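Local coordinates for sugar fermentation stimulation protein homolog (Pyrococcus furiosus, PDB 4DA2) that probably binds DNA, joining an OB-fold domain to a PD-(D/E)xK nuclease-like domain that holds calcium ions, at residues Met2-Val7 with Glu89-Lys94; Ile32-Ile37 with Gly61-Ile66; Glu131-Val136 with Ala170-Ile175. The protein carries 1 engineered substitution. One frame throughout, in Å; residues are numbered along the deposited sequence.

Interaction 1: residues Met2-Val7 with Glu89-Lys94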
loop_
_atom_site.group_PDB
_atom_site.type_symbol
_atom_site.label_atom_id
_atom_site.label_comp_id
_atom_site.label_asym_id
_atom_site.label_seq_id
_atom_site.Cartn_x
_atom_site.Cartn_y
_atom_site.Cartn_z
ATOM N N MET A 2 8.162 2.350 -15.373
ATOM C CA MET A 2 7.362 1.629 -16.350
ATOM C C MET A 2 5.889 1.551 -15.941
ATOM O O MET A 2 5.556 1.651 -14.753
ATOM C CB MET A 2 7.963 0.243 -16.661
ATOM C CG MET A 2 7.998 -0.757 -15.530
ATOM S SD MET A 2 9.172 -2.110 -15.862
ATOM C CE MET A 2 8.573 -2.732 -17.427
ATOM N N LYS A 3 5.007 1.409 -16.925
ATOM C CA LYS A 3 3.562 1.346 -16.654
ATOM C C LYS A 3 3.084 -0.041 -16.238
ATOM O O LYS A 3 3.472 -1.028 -16.844
ATOM C CB LYS A 3 2.800 1.835 -17.881
ATOM C CG LYS A 3 1.294 1.636 -17.797
ATOM C CD LYS A 3 0.558 2.587 -18.719
ATOM C CE LYS A 3 0.465 2.038 -20.118
ATOM N NZ LYS A 3 -0.496 2.835 -20.918
ATOM N N LEU A 4 2.245 -0.111 -15.205
ATOM C CA LEU A 4 1.706 -1.386 -14.741
ATOM C C LEU A 4 0.301 -1.639 -15.241
ATOM O O LEU A 4 -0.042 -2.771 -15.592
ATOM C CB LEU A 4 1.649 -1.451 -13.208
ATOM C CG LEU A 4 2.936 -1.481 -12.409
ATOM C CD1 LEU A 4 2.632 -1.560 -10.926
ATOM C CD2 LEU A 4 3.851 -2.640 -12.859
ATOM N N MET A 5 -0.531 -0.595 -15.192
ATOM C CA MET A 5 -1.961 -0.720 -15.438
ATOM C C MET A 5 -2.576 0.693 -15.542
ATOM O O MET A 5 -1.882 1.683 -15.361
ATOM C CB MET A 5 -2.667 -1.492 -14.314
ATOM C CG MET A 5 -2.363 -0.998 -12.891
ATOM S SD MET A 5 -3.259 -1.870 -11.588
ATOM C CE MET A 5 -4.954 -1.371 -11.892
ATOM N N GLU A 6 -3.874 0.727 -15.810
ATOM C CA GLU A 6 -4.625 1.965 -15.964
ATOM C C GLU A 6 -5.930 1.865 -15.208
ATOM O O GLU A 6 -6.570 0.810 -15.187
ATOM C CB GLU A 6 -4.915 2.223 -17.443
ATOM C CG GLU A 6 -3.682 2.379 -18.300
ATOM C CD GLU A 6 -3.982 2.344 -19.786
ATOM O OE1 GLU A 6 -5.071 1.859 -20.187
ATOM O OE2 GLU A 6 -3.112 2.795 -20.547
ATOM N N VAL A 7 -6.325 2.976 -14.601
ATOM C CA VAL A 7 -7.610 3.087 -13.939
ATOM C C VAL A 7 -8.476 4.043 -14.755
ATOM O O VAL A 7 -8.080 5.172 -15.027
ATOM C CB VAL A 7 -7.437 3.619 -12.507
ATOM C CG1 VAL A 7 -8.788 3.950 -11.865
ATOM C CG2 VAL A 7 -6.664 2.614 -11.668
ATOM N N GLU A 89 0.111 -7.075 -7.607
ATOM C CA GLU A 89 -0.264 -8.230 -8.414
ATOM C C GLU A 89 0.196 -8.106 -9.884
ATOM O O GLU A 89 0.584 -9.097 -10.486
ATOM C CB GLU A 89 -1.778 -8.489 -8.310
ATOM C CG GLU A 89 -2.167 -8.986 -6.904
ATOM C CD GLU A 89 -3.626 -8.799 -6.524
ATOM O OE1 GLU A 89 -4.480 -8.725 -7.417
ATOM O OE2 GLU A 89 -3.922 -8.726 -5.310
ATOM N N LYS A 90 0.185 -6.895 -10.435
ATOM C CA LYS A 90 0.684 -6.690 -11.790
ATOM C C LYS A 90 2.191 -6.867 -11.839
ATOM O O LYS A 90 2.729 -7.475 -12.777
ATOM C CB LYS A 90 0.263 -5.312 -12.314
ATOM C CG LYS A 90 -1.232 -5.240 -12.584
ATOM C CD LYS A 90 -1.533 -5.912 -13.920
ATOM C CE LYS A 90 -3.002 -6.026 -14.111
ATOM N NZ LYS A 90 -3.345 -6.525 -15.469
ATOM N N ILE A 91 2.877 -6.311 -10.838
ATOM C CA ILE A 91 4.319 -6.528 -10.683
ATOM C C ILE A 91 4.668 -8.029 -10.647
ATOM O O ILE A 91 5.604 -8.484 -11.343
ATOM C CB ILE A 91 4.859 -5.766 -9.460
ATOM C CG1 ILE A 91 4.826 -4.260 -9.748
ATOM C CG2 ILE A 91 6.275 -6.238 -9.076
ATOM C CD1 ILE A 91 5.110 -3.411 -8.537
ATOM N N ILE A 92 3.905 -8.805 -9.874
ATOM C CA ILE A 92 4.096 -10.271 -9.825
ATOM C C ILE A 92 3.818 -10.932 -11.192
ATOM O O ILE A 92 4.606 -11.775 -11.681
ATOM C CB ILE A 92 3.271 -10.935 -8.680
ATOM C CG1 ILE A 92 3.720 -10.423 -7.292
ATOM C CG2 ILE A 92 3.319 -12.496 -8.732
ATOM C CD1 ILE A 92 5.213 -10.617 -6.935
ATOM N N GLU A 93 2.704 -10.544 -11.806
ATOM C CA GLU A 93 2.271 -11.078 -13.101
ATOM C C GLU A 93 3.321 -10.865 -14.177
ATOM O O GLU A 93 3.650 -11.798 -14.926
ATOM C CB GLU A 93 0.987 -10.395 -13.557
ATOM C CG GLU A 93 -0.280 -11.063 -13.074
ATOM C CD GLU A 93 -1.529 -10.261 -13.404
ATOM O OE1 GLU A 93 -1.646 -9.774 -14.556
ATOM O OE2 GLU A 93 -2.393 -10.130 -12.509
ATOM N N LYS A 94 3.838 -9.641 -14.237
ATOM C CA LYS A 94 4.784 -9.221 -15.278
ATOM C C LYS A 94 6.224 -9.639 -14.935
ATOM O O LYS A 94 7.159 -9.382 -15.705
ATOM C CB LYS A 94 4.689 -7.705 -15.482
ATOM C CG LYS A 94 3.398 -7.236 -16.159
ATOM C CD LYS A 94 3.351 -5.717 -16.197
ATOM C CE LYS A 94 1.943 -5.199 -16.468
ATOM N NZ LYS A 94 1.485 -5.426 -17.861
HETATM O O HOH W 1 -1.566 -4.304 -17.481
#

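Interaction 2: residues Ile32-Ile37 with Gly61-Ile66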
loop_
_atom_site.group_PDB
_atom_site.type_symbol
_atom_site.label_atom_id
_atom_site.label_comp_id
_atom_site.label_asym_id
_atom_site.label_seq_id
_atom_site.Cartn_x
_atom_site.Cartn_y
_atom_site.Cartn_z
ATOM N N ILE A 32 -22.320 16.573 -3.720
ATOM C CA ILE A 32 -21.613 15.991 -2.582
ATOM C C ILE A 32 -21.835 14.479 -2.577
ATOM O O ILE A 32 -22.982 14.015 -2.555
ATOM C CB ILE A 32 -22.005 16.632 -1.228
ATOM C CG1 ILE A 32 -21.704 18.133 -1.238
ATOM C CG2 ILE A 32 -21.245 15.944 -0.078
ATOM C CD1 ILE A 32 -22.144 18.876 0.029
ATOM N N GLU A 33 -20.746 13.701 -2.612
ATOM C CA GLU A 33 -20.878 12.260 -2.754
ATOM C C GLU A 33 -20.144 11.500 -1.659
ATOM O O GLU A 33 -19.078 11.903 -1.230
ATOM C CB GLU A 33 -20.287 11.805 -4.092
ATOM C CG GLU A 33 -21.050 12.284 -5.314
ATOM C CD GLU A 33 -22.325 11.510 -5.536
ATOM O OE1 GLU A 33 -22.601 10.548 -4.774
ATOM O OE2 GLU A 33 -23.065 11.865 -6.464
ATOM N N ARG A 34 -20.735 10.392 -1.235
ATOM C CA ARG A 34 -20.076 9.443 -0.330
ATOM C C ARG A 34 -19.022 8.628 -1.094
ATOM O O ARG A 34 -19.320 8.063 -2.143
ATOM C CB ARG A 34 -21.126 8.531 0.309
ATOM C CG ARG A 34 -20.738 7.952 1.651
ATOM C CD ARG A 34 -21.888 7.147 2.242
ATOM N NE ARG A 34 -21.536 6.458 3.465
ATOM C CZ ARG A 34 -22.062 5.300 3.833
ATOM N NH1 ARG A 34 -22.929 4.685 3.041
ATOM N NH2 ARG A 34 -21.690 4.735 4.970
ATOM N N ALA A 35 -17.786 8.588 -0.580
ATOM C CA ALA A 35 -16.690 7.896 -1.242
ATOM C C ALA A 35 -16.030 6.934 -0.268
ATOM O O ALA A 35 -15.735 7.295 0.869
ATOM C CB ALA A 35 -15.652 8.923 -1.774
ATOM N N LEU A 36 -15.825 5.700 -0.709
ATOM C CA LEU A 36 -15.181 4.693 0.104
ATOM C C LEU A 36 -13.703 5.019 0.314
ATOM O O LEU A 36 -13.023 5.448 -0.597
ATOM C CB LEU A 36 -15.278 3.341 -0.605
ATOM C CG LEU A 36 -15.248 2.118 0.295
ATOM C CD1 LEU A 36 -16.529 2.046 1.121
ATOM C CD2 LEU A 36 -15.071 0.839 -0.534
ATOM N N ILE A 37 -13.224 4.799 1.531
ATOM C CA ILE A 37 -11.809 4.928 1.842
ATOM C C ILE A 37 -11.331 3.534 2.290
ATOM O O ILE A 37 -11.861 2.949 3.247
ATOM C CB ILE A 37 -11.569 5.982 2.973
ATOM C CG1 ILE A 37 -11.894 7.402 2.496
ATOM C CG2 ILE A 37 -10.114 5.872 3.522
ATOM C CD1 ILE A 37 -12.090 8.414 3.644
ATOM N N GLY A 61 -21.722 -2.029 -3.872
ATOM C CA GLY A 61 -23.120 -1.947 -3.486
ATOM C C GLY A 61 -23.407 -0.711 -2.659
ATOM O O GLY A 61 -24.125 0.189 -3.108
ATOM N N LYS A 62 -22.832 -0.662 -1.459
ATOM C CA LYS A 62 -23.168 0.381 -0.483
ATOM C C LYS A 62 -22.774 1.792 -0.925
ATOM O O LYS A 62 -23.541 2.741 -0.741
ATOM C CB LYS A 62 -22.598 0.059 0.909
ATOM C CG LYS A 62 -23.203 0.920 2.013
ATOM C CD LYS A 62 -22.778 0.479 3.408
ATOM C CE LYS A 62 -22.983 1.595 4.438
ATOM N NZ LYS A 62 -24.384 2.110 4.505
ATOM N N THR A 63 -21.587 1.922 -1.508
ATOM C CA THR A 63 -21.096 3.229 -1.960
ATOM C C THR A 63 -20.754 3.153 -3.455
ATOM O O THR A 63 -20.307 2.106 -3.920
ATOM C CB THR A 63 -19.898 3.696 -1.103
ATOM O OG1 THR A 63 -18.792 2.806 -1.291
ATOM C CG2 THR A 63 -20.281 3.694 0.380
ATOM N N ARG A 64 -21.003 4.243 -4.182
ATOM C CA ARG A 64 -20.839 4.290 -5.635
ATOM C C ARG A 64 -19.495 4.845 -6.092
ATOM O O ARG A 64 -19.209 4.845 -7.289
ATOM C CB ARG A 64 -21.945 5.128 -6.293
ATOM C CG ARG A 64 -23.369 4.811 -5.846
ATOM C CD ARG A 64 -24.424 5.005 -6.958
ATOM N NE ARG A 64 -24.139 6.037 -7.968
ATOM C CZ ARG A 64 -24.048 7.350 -7.740
ATOM N NH1 ARG A 64 -24.168 7.839 -6.516
ATOM N NH2 ARG A 64 -23.803 8.183 -8.745
ATOM N N TYR A 65 -18.691 5.345 -5.149
ATOM C CA TYR A 65 -17.367 5.869 -5.502
ATOM C C TYR A 65 -16.302 5.375 -4.558
ATOM O O TYR A 65 -16.569 5.146 -3.390
ATOM C CB TYR A 65 -17.376 7.395 -5.469
ATOM C CG TYR A 65 -18.256 8.005 -6.516
ATOM C CD1 TYR A 65 -17.744 8.332 -7.775
ATOM C CD2 TYR A 65 -19.605 8.245 -6.261
ATOM C CE1 TYR A 65 -18.565 8.896 -8.750
ATOM C CE2 TYR A 65 -20.425 8.808 -7.229
ATOM C CZ TYR A 65 -19.897 9.131 -8.466
ATOM O OH TYR A 65 -20.712 9.688 -9.422
ATOM N N ILE A 66 -15.091 5.204 -5.089
ATOM C CA ILE A 66 -13.919 4.914 -4.267
ATOM C C ILE A 66 -12.970 6.110 -4.367
ATOM O O ILE A 66 -12.657 6.579 -5.478
ATOM C CB ILE A 66 -13.210 3.635 -4.750
ATOM C CG1 ILE A 66 -14.188 2.463 -4.798
ATOM C CG2 ILE A 66 -12.042 3.272 -3.835
ATOM C CD1 ILE A 66 -13.699 1.354 -5.656
#

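Interaction 3: residues Glu131-Val136 with Ala170-Ile175. With CA (calcium ion), chain C.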
loop_
_atom_site.group_PDB
_atom_site.type_symbol
_atom_site.label_atom_id
_atom_site.label_comp_id
_atom_site.label_asym_id
_atom_site.label_seq_id
_atom_site.Cartn_x
_atom_site.Cartn_y
_atom_site.Cartn_z
ATOM N N GLU A 131 3.461 -10.114 2.741
ATOM C CA GLU A 131 2.549 -9.103 3.260
ATOM C C GLU A 131 2.920 -7.763 2.629
ATOM O O GLU A 131 4.118 -7.407 2.574
ATOM C CB GLU A 131 2.633 -9.035 4.801
ATOM C CG GLU A 131 1.809 -7.921 5.474
ATOM C CD GLU A 131 0.311 -8.045 5.187
ATOM O OE1 GLU A 131 -0.149 -9.188 4.948
ATOM O OE2 GLU A 131 -0.392 -6.992 5.162
ATOM N N THR A 132 1.914 -7.045 2.120
ATOM C CA THR A 132 2.179 -5.728 1.540
ATOM C C THR A 132 1.575 -4.658 2.436
ATOM O O THR A 132 0.479 -4.855 2.995
ATOM C CB THR A 132 1.692 -5.603 0.078
ATOM O OG1 THR A 132 0.270 -5.781 0.034
ATOM C CG2 THR A 132 2.350 -6.665 -0.792
ATOM N N LYS A 133 2.310 -3.569 2.653
ATOM C CA LYS A 133 1.783 -2.449 3.470
ATOM C C LYS A 133 1.826 -1.104 2.750
ATOM O O LYS A 133 2.746 -0.842 2.000
ATOM C CB LYS A 133 2.565 -2.328 4.775
ATOM C CG LYS A 133 2.501 -3.599 5.631
ATOM C CD LYS A 133 1.635 -3.406 6.829
ATOM C CE LYS A 133 1.401 -4.703 7.588
ATOM N NZ LYS A 133 0.012 -5.161 7.275
ATOM N N SER A 134 0.813 -0.268 2.995
ATOM C CA SER A 134 0.794 1.083 2.441
ATOM C C SER A 134 1.845 1.955 3.117
ATOM O O SER A 134 1.909 2.019 4.354
ATOM C CB SER A 134 -0.573 1.711 2.649
ATOM O OG SER A 134 -0.600 3.047 2.131
ATOM N N ALA A 135 2.645 2.642 2.305
ATOM C CA ALA A 135 3.617 3.613 2.829
ATOM C C ALA A 135 3.497 4.946 2.127
ATOM O O ALA A 135 4.249 5.255 1.196
ATOM C CB ALA A 135 5.053 3.065 2.714
ATOM N N VAL A 136 2.517 5.734 2.543
ATOM C CA VAL A 136 2.223 6.984 1.832
ATOM C C VAL A 136 2.401 8.220 2.730
ATOM O O VAL A 136 1.883 9.318 2.419
ATOM C CB VAL A 136 0.849 6.954 1.085
ATOM C CG1 VAL A 136 0.900 5.911 -0.069
ATOM C CG2 VAL A 136 -0.316 6.657 2.042
ATOM N N ALA A 170 9.571 -15.620 4.062
ATOM C CA ALA A 170 8.648 -14.563 4.399
ATOM C C ALA A 170 9.181 -13.223 3.888
ATOM O O ALA A 170 10.399 -12.973 3.917
ATOM C CB ALA A 170 8.428 -14.511 5.912
ATOM N N MET A 171 8.262 -12.372 3.431
ATOM C CA MET A 171 8.600 -11.048 2.868
ATOM C C MET A 171 7.561 -10.001 3.236
ATOM O O MET A 171 6.350 -10.287 3.249
ATOM C CB MET A 171 8.702 -11.113 1.334
ATOM C CG MET A 171 9.118 -9.800 0.694
ATOM S SD MET A 171 9.224 -9.913 -1.110
ATOM C CE MET A 171 10.866 -10.606 -1.208
ATOM N N ILE A 172 8.040 -8.801 3.585
ATOM C CA ILE A 172 7.180 -7.635 3.679
ATOM C C ILE A 172 7.563 -6.631 2.614
ATOM O O ILE A 172 8.740 -6.343 2.398
ATOM C CB ILE A 172 7.113 -7.001 5.129
ATOM C CG1 ILE A 172 6.064 -5.887 5.218
ATOM C CG2 ILE A 172 8.488 -6.487 5.608
ATOM C CD1 ILE A 172 5.740 -5.509 6.657
ATOM N N VAL A 173 6.550 -6.130 1.922
ATOM C CA VAL A 173 6.763 -5.172 0.842
ATOM C C VAL A 173 6.011 -3.902 1.159
ATOM O O VAL A 173 4.768 -3.924 1.253
ATOM C CB VAL A 173 6.280 -5.724 -0.498
ATOM C CG1 VAL A 173 6.520 -4.671 -1.616
ATOM C CG2 VAL A 173 6.986 -7.063 -0.864
ATOM N N PHE A 174 6.740 -2.795 1.298
ATOM C CA PHE A 174 6.114 -1.491 1.495
ATOM C C PHE A 174 5.820 -0.842 0.139
ATOM O O PHE A 174 6.691 -0.721 -0.721
ATOM C CB PHE A 174 7.019 -0.616 2.396
ATOM C CG PHE A 174 7.187 -1.179 3.765
ATOM C CD1 PHE A 174 6.181 -1.014 4.712
ATOM C CD2 PHE A 174 8.308 -1.943 4.103
ATOM C CE1 PHE A 174 6.291 -1.559 5.995
ATOM C CE2 PHE A 174 8.440 -2.473 5.411
ATOM C CZ PHE A 174 7.420 -2.299 6.339
ATOM N N ILE A 175 4.568 -0.452 -0.051
ATOM C CA ILE A 175 4.151 0.184 -1.291
ATOM C C ILE A 175 4.196 1.702 -1.081
ATOM O O ILE A 175 3.275 2.305 -0.486
ATOM C CB ILE A 175 2.725 -0.288 -1.714
ATOM C CG1 ILE A 175 2.658 -1.833 -1.758
ATOM C CG2 ILE A 175 2.369 0.319 -3.057
ATOM C CD1 ILE A 175 3.636 -2.508 -2.759
HETATM CA CA CA C . -1.614 -5.823 3.511
HETATM O O HOH W 2 -1.673 -4.276 5.367
HETATM O O HOH W 3 -3.841 -6.285 4.788
HETATM O O HOH W 4 -2.729 -5.422 1.352
#

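Interaction 1: residues Met2-Val7 with Glu89-Lys94
L4 carries the apolar part of this contact, meeting I91 through both of its methyl branches. CD2 of L4 comes to 3.6 Å from CG1 of I91, while L4 CD1 lies 3.9 Å from I91 CD1, the two side chains crossing obliquely. The leucine CG stands anti to its own carbonyl carbon (chi1 -67°), and an anti second torsion then places CD1. Closer to the backbone, L4 CB approaches K90 CB at 4.2 Å. M5 adds its sulfur, SD lying 4.1 Å from K90 CG, with the two chains at about a right angle.

The polar side of the contact gathers on one carbonyl. L4 O is 3.3 Å from K94 CE, an aliphatic carbon, and K90 bends at chi2 (-79°), turning its CD to the same oxygen. No direct hydrogen bond links the segments; instead a water donates to L4 O over 2.9 Å and is approached by the amino groups of K90 and K94 through weak bonds. The two amino groups, which share the water, may add modestly to the polarisation of this carbonyl.

Behind this shell, the L4 backbone departs from extended geometry (psi -43°), and L4 and M5 both bond to the backbone of I221, consistent with a classic beta bulge. L213, Y223 and A87 also touch the L4 side chain. Nearby on the strand, K3 NZ meets E6 OE2 at 2.6 Å in a salt bridge, and E220 gives this lysine a second carboxylate partner.

The contact thus lays helix 81-93 against the N-terminal strand 2-6, which runs antiparallel to strand 220-229 in the mixed sheet, a helix-on-sheet layer as found in alpha/beta domains of the PD-(D/E)xK type.

Interaction 2: residues Ile32-Ile37 with Gly61-Ile66
L36 and I66 form a parallel bridge where two segments running at about 86° to each other meet, and its backbone bond, L36 N to Y65 O at 2.8 Å, is nearly straight at 174°. The side chains of L36 and I66 project from the same face of the sheet, with L36 CB 4.4 Å from I66 CG1. On the other face A35 CB rests against Y65 CB at a similar separation.

Beside the bridge, L36 and T63 cross at about a right angle, bringing L36 CD1 to 3.4 Å from T63 OG1. That hydroxyl is buried here and finds no polar partner. T63 CG2 lies over one face of the R34 guanidinium. Further back on the strand, E33 bends at chi2 (-76°) and its CD comes 3.7 Å from Y65 CE2. The same carboxylate reaches R64, OE1 lying 3.6 Å from NH1 in a salt bridge whose two flat groups are steeply inclined to one another. R34, extended from CG to NE, presents the edge of its guanidinium to K62, with NH1 only 3.3 Å from NZ in the guanidinium plane.

These two positive ends, both on exposed residues, would probably repel each other and are unlikely to hold the segments together. With the E33-R64 salt bridge offset by that pair, cohesion in this part of the OB-fold domain probably rests largely on the backbone bond and the apolar contacts.

Interaction 3: residues Glu131-Val136 with Ala170-Ile175
E131 and T132, paired in parallel register with I172 and V173, bind a calcium ion through successive residues: E131 OE2 and T132 O each lie 2.4 Å from the metal. D118 joins them in the coordination shell, as do three waters. K133 braces this shell: its NZ meets E131 OE2 at 2.8 Å from above the carboxylate plane and donates to one calcium-bound water at 2.7 Å, while H156 is a further partner. Together D118 and E131-T132-K133 fit the D...ExK signature of PD-(D/E)xK nucleases.

Five backbone hydrogen bonds zip the strands together, the straightest being I175 N to K133 O at 178°. Around them K133 CB packs 3.8 Å from F174 CD1, K133 CG touches I172 CD1 at 3.9 Å, and the T132 and V173 side chains lie side by side, pointing the same way. An alanine in place of K133 would probably leave E131 OE2 without its salt-bridge partner, the calcium-bound water without this donor and H156 ND1 without the amino group.

In the fold, helix 151-165 sends L160 and H156 against E131, helix 81-93 approaches T132 and I175 through F88 and Q84, and strand 207-215 flanks strand 169-176 opposite strand 127-139.

Overall arrangement
Interactions 1 and 3 both reach the same mixed sheet and share a neighbour: helix 81-93, whose end takes part in interaction 1, also brings Q84 and F88 to interaction 3. Their centres are about 16 Å apart and their nearest atoms about 6 Å. Interaction 2 lies in the separate OB-fold sheet, its centre about 25 Å from that of interaction 1 and about 26 Å from that of interaction 3. Of the three, only interaction 3 supplies calcium ligands; a second calcium ion, bound by E109 and D118, lies about 4 Å from the E131 side chain. N39, just beyond 32-37, reaches S134 through a weak hydrogen bond, linking the OB-fold part to the metal's neighbourhood.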